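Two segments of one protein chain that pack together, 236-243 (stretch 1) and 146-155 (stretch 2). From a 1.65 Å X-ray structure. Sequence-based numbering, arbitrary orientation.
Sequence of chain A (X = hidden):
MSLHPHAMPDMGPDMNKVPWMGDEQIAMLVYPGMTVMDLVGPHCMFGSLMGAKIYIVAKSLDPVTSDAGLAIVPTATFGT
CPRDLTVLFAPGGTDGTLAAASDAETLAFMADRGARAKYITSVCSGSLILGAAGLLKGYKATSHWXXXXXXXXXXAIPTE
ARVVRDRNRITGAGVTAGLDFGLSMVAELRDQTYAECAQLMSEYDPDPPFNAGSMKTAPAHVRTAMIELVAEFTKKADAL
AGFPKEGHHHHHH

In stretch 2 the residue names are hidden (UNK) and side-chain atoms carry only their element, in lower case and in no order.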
# COMPACT_ATOMS: atom_id res chain seq x y z
N LYS A 236 13.61 -16.84 14.92
CA LYS A 236 12.28 -17.36 15.25
C LYS A 236 11.62 -18.00 14.03
O LYS A 236 10.85 -18.96 14.17
CB LYS A 236 11.39 -16.25 15.81
CG LYS A 236 11.80 -15.81 17.21
CD LYS A 236 11.17 -14.49 17.62
CE LYS A 236 9.67 -14.60 17.79
NZ LYS A 236 9.13 -13.37 18.43
N ALA A 237 11.91 -17.46 12.85
CA ALA A 237 11.36 -18.02 11.62
C ALA A 237 11.97 -19.40 11.41
O ALA A 237 11.27 -20.36 11.13
CB ALA A 237 11.68 -17.12 10.43
N ASP A 238 13.29 -19.50 11.57
CA ASP A 238 13.96 -20.79 11.41
C ASP A 238 13.40 -21.79 12.41
O ASP A 238 13.20 -22.96 12.07
CB ASP A 238 15.48 -20.65 11.62
CG ASP A 238 16.18 -20.01 10.43
OD1 ASP A 238 15.65 -20.09 9.30
OD2 ASP A 238 17.27 -19.43 10.63
N ALA A 239 13.16 -21.35 13.64
CA ALA A 239 12.62 -22.23 14.67
C ALA A 239 11.23 -22.72 14.27
O ALA A 239 10.89 -23.89 14.44
CB ALA A 239 12.57 -21.51 16.02
N LEU A 240 10.42 -21.80 13.76
CA LEU A 240 9.06 -22.11 13.33
C LEU A 240 9.09 -23.18 12.24
O LEU A 240 8.23 -24.06 12.20
CB LEU A 240 8.38 -20.86 12.77
CG LEU A 240 6.99 -21.04 12.16
CD1 LEU A 240 5.96 -21.14 13.27
CD2 LEU A 240 6.66 -19.87 11.25
N ALA A 241 10.08 -23.10 11.36
CA ALA A 241 10.21 -24.04 10.26
C ALA A 241 10.84 -25.36 10.69
O ALA A 241 11.08 -26.23 9.86
CB ALA A 241 11.02 -23.41 9.13
N GLY A 242 11.11 -25.50 11.98
CA GLY A 242 11.67 -26.74 12.49
C GLY A 242 13.18 -26.88 12.55
O GLY A 242 13.68 -27.99 12.75
N PHE A 243 13.93 -25.79 12.37
CA PHE A 243 15.38 -25.89 12.43
C PHE A 243 15.89 -25.75 13.87
O PHE A 243 15.09 -25.34 14.74
CB PHE A 243 16.04 -24.82 11.56
CG PHE A 243 15.80 -25.00 10.09
CD1 PHE A 243 14.69 -24.43 9.48
CD2 PHE A 243 16.70 -25.72 9.30
CE1 PHE A 243 14.47 -24.58 8.11
CE2 PHE A 243 16.49 -25.87 7.93
CZ PHE A 243 15.37 -25.30 7.34
N UNK A 146 14.67 -11.53 5.23
CA UNK A 146 15.02 -11.93 6.59
C UNK A 146 14.60 -13.34 6.99
O UNK A 146 15.09 -13.86 7.99
c UNK A 146 14.43 -10.94 7.59
o UNK A 146 13.01 -11.01 7.59
N UNK A 147 13.72 -13.97 6.21
CA UNK A 147 13.24 -15.30 6.56
C UNK A 147 13.05 -16.24 5.37
O UNK A 147 12.46 -17.31 5.51
c UNK A 147 11.91 -15.19 7.32
s UNK A 147 10.58 -14.41 6.36
N UNK A 148 13.56 -15.85 4.21
CA UNK A 148 13.40 -16.66 3.01
C UNK A 148 13.93 -18.09 3.15
O UNK A 148 13.25 -19.05 2.76
c UNK A 148 13.78 -16.58 0.48
c UNK A 148 16.69 -14.83 -0.37
n UNK A 148 18.00 -15.01 -0.32
c UNK A 148 14.09 -15.96 1.83
n UNK A 148 15.89 -15.87 -0.59
c UNK A 148 14.43 -15.79 -0.65
n UNK A 148 16.18 -13.62 -0.18
N UNK A 149 15.13 -18.24 3.70
CA UNK A 149 15.70 -19.57 3.84
C UNK A 149 14.94 -20.50 4.78
O UNK A 149 15.02 -21.72 4.65
c UNK A 149 17.16 -19.49 4.28
c UNK A 149 18.06 -18.96 3.19
o UNK A 149 17.88 -19.37 2.02
o UNK A 149 18.95 -18.14 3.49
N UNK A 150 14.19 -19.92 5.72
CA UNK A 150 13.42 -20.73 6.66
C UNK A 150 12.41 -21.61 5.93
O UNK A 150 12.05 -22.69 6.40
c UNK A 150 12.70 -19.83 7.66
N UNK A 151 11.95 -21.15 4.76
CA UNK A 151 10.96 -21.87 3.97
C UNK A 151 11.33 -23.32 3.67
O UNK A 151 10.44 -24.17 3.53
c UNK A 151 10.69 -21.13 2.66
c UNK A 151 9.99 -19.08 1.42
c UNK A 151 8.67 -19.87 3.41
c UNK A 151 10.06 -19.74 2.79
N UNK A 152 12.62 -23.61 3.59
CA UNK A 152 13.10 -24.96 3.31
C UNK A 152 12.58 -25.95 4.35
O UNK A 152 12.38 -27.13 4.06
c UNK A 152 14.63 -24.97 3.29
N UNK A 153 12.37 -25.46 5.57
CA UNK A 153 11.88 -26.32 6.63
C UNK A 153 10.46 -26.81 6.40
O UNK A 153 10.04 -27.80 6.99
N UNK A 154 9.72 -26.11 5.54
CA UNK A 154 8.35 -26.48 5.23
C UNK A 154 8.29 -27.30 3.94
O UNK A 154 7.22 -27.59 3.43
c UNK A 154 7.83 -23.06 6.27
c UNK A 154 6.76 -24.09 8.63
c UNK A 154 7.48 -25.23 5.07
c UNK A 154 7.20 -22.77 8.58
c UNK A 154 7.40 -24.38 6.30
c UNK A 154 6.86 -24.89 7.48
c UNK A 154 7.73 -22.25 7.41
N UNK A 155 9.46 -27.64 3.41
CA UNK A 155 9.51 -28.43 2.19
C UNK A 155 9.57 -27.60 0.92
O UNK A 155 9.50 -28.14 -0.18

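Position 146 carries two side-chain atoms, one carbon and then one oxygen. A single carbon ending in oxygen is a hydroxymethyl group, so the residue is serine, S146. S146 OG, the nearest atom of the side chain, is 6.9 Å from A237 CB and takes no part in the contact.

Position 147 has the same short form, but the terminal atom is sulfur. The carbon lies 3.7 Å (CB) from A237 CB, an apolar contact that opens the interface; the residue is cysteine, C147.

At position 148 three carbons lead to a nitrogen and then to a carbon bearing two further nitrogens. This guanidinium chain identifies arginine, R148; it is out of reach of stretch 1.

Position 149 shows two carbons, the second carrying two oxygens. The CA-to-CB bond points sideways and the end of the side chain leads away, so the approach is made by the backbone: O of 149 is 4.5 Å from F243 CZ. A carboxylate attached directly to CB is aspartate, D149.

One carbon is all that position 150 holds beyond its backbone. It sits 3.4 Å (CB) from D238 OD1, 4.0 Å from A237 CB and 4.2 Å from A241 CB. The residue is alanine, A150; the CA atoms of D238 and A150 are 4.8 Å apart.

Position 151 has four carbons forked at the second, the pattern of leucine. L151 points away from stretch 1 and makes no contact with it.

Position 152 again has a single carbon. This CB meets F243 CZ at 4.1 Å, near the plane of the ring and at its edge; the residue is alanine, A152.

No side-chain atom is present at position 153. Its CA approaches A241 O to 3.3 Å in a CA-H...O contact, with 134° at the hydrogen. The space is occupied: an ideal CB would lie 2.2 Å from A241 O and 2.7 Å from F243 CE1, both clashes. The residue is glycine, G153.

Position 154 shows one carbon followed by a six-carbon ring, with no oxygen. A241 CA stands over one face, 4.1 Å from the ring centroid and 28° off the normal, a CH-pi contact. The residue is phenylalanine, F154. F154 CZ also meets L240 CD2 at 4.0 Å.

Position 155 lacks side-chain atoms as well and is glycine, G155. Here the backbone angles, 91/6, call for glycine by themselves, since a CB would jam against the preceding carbonyl oxygen.

The contact buries 380 Å² in total and contains no hydrogen bond between the stretches. It works through close packing: A241 CB reaches A150 O at 3.0 Å, while the CA atoms of A241 and G153 come within 4.6 Å. Each backbone satisfies polar groups internally, as in G153 N to A150 O at 2.9 Å and A241 N to A237 O at 3.0 Å. Beyond the helix, G242 takes positive phi in a Schellman motif, and F243 follows, its ring edge set against G153 N, 3.4 Å from F243 CE1.

Stretch 2 (146-155) SCRDALAGFG
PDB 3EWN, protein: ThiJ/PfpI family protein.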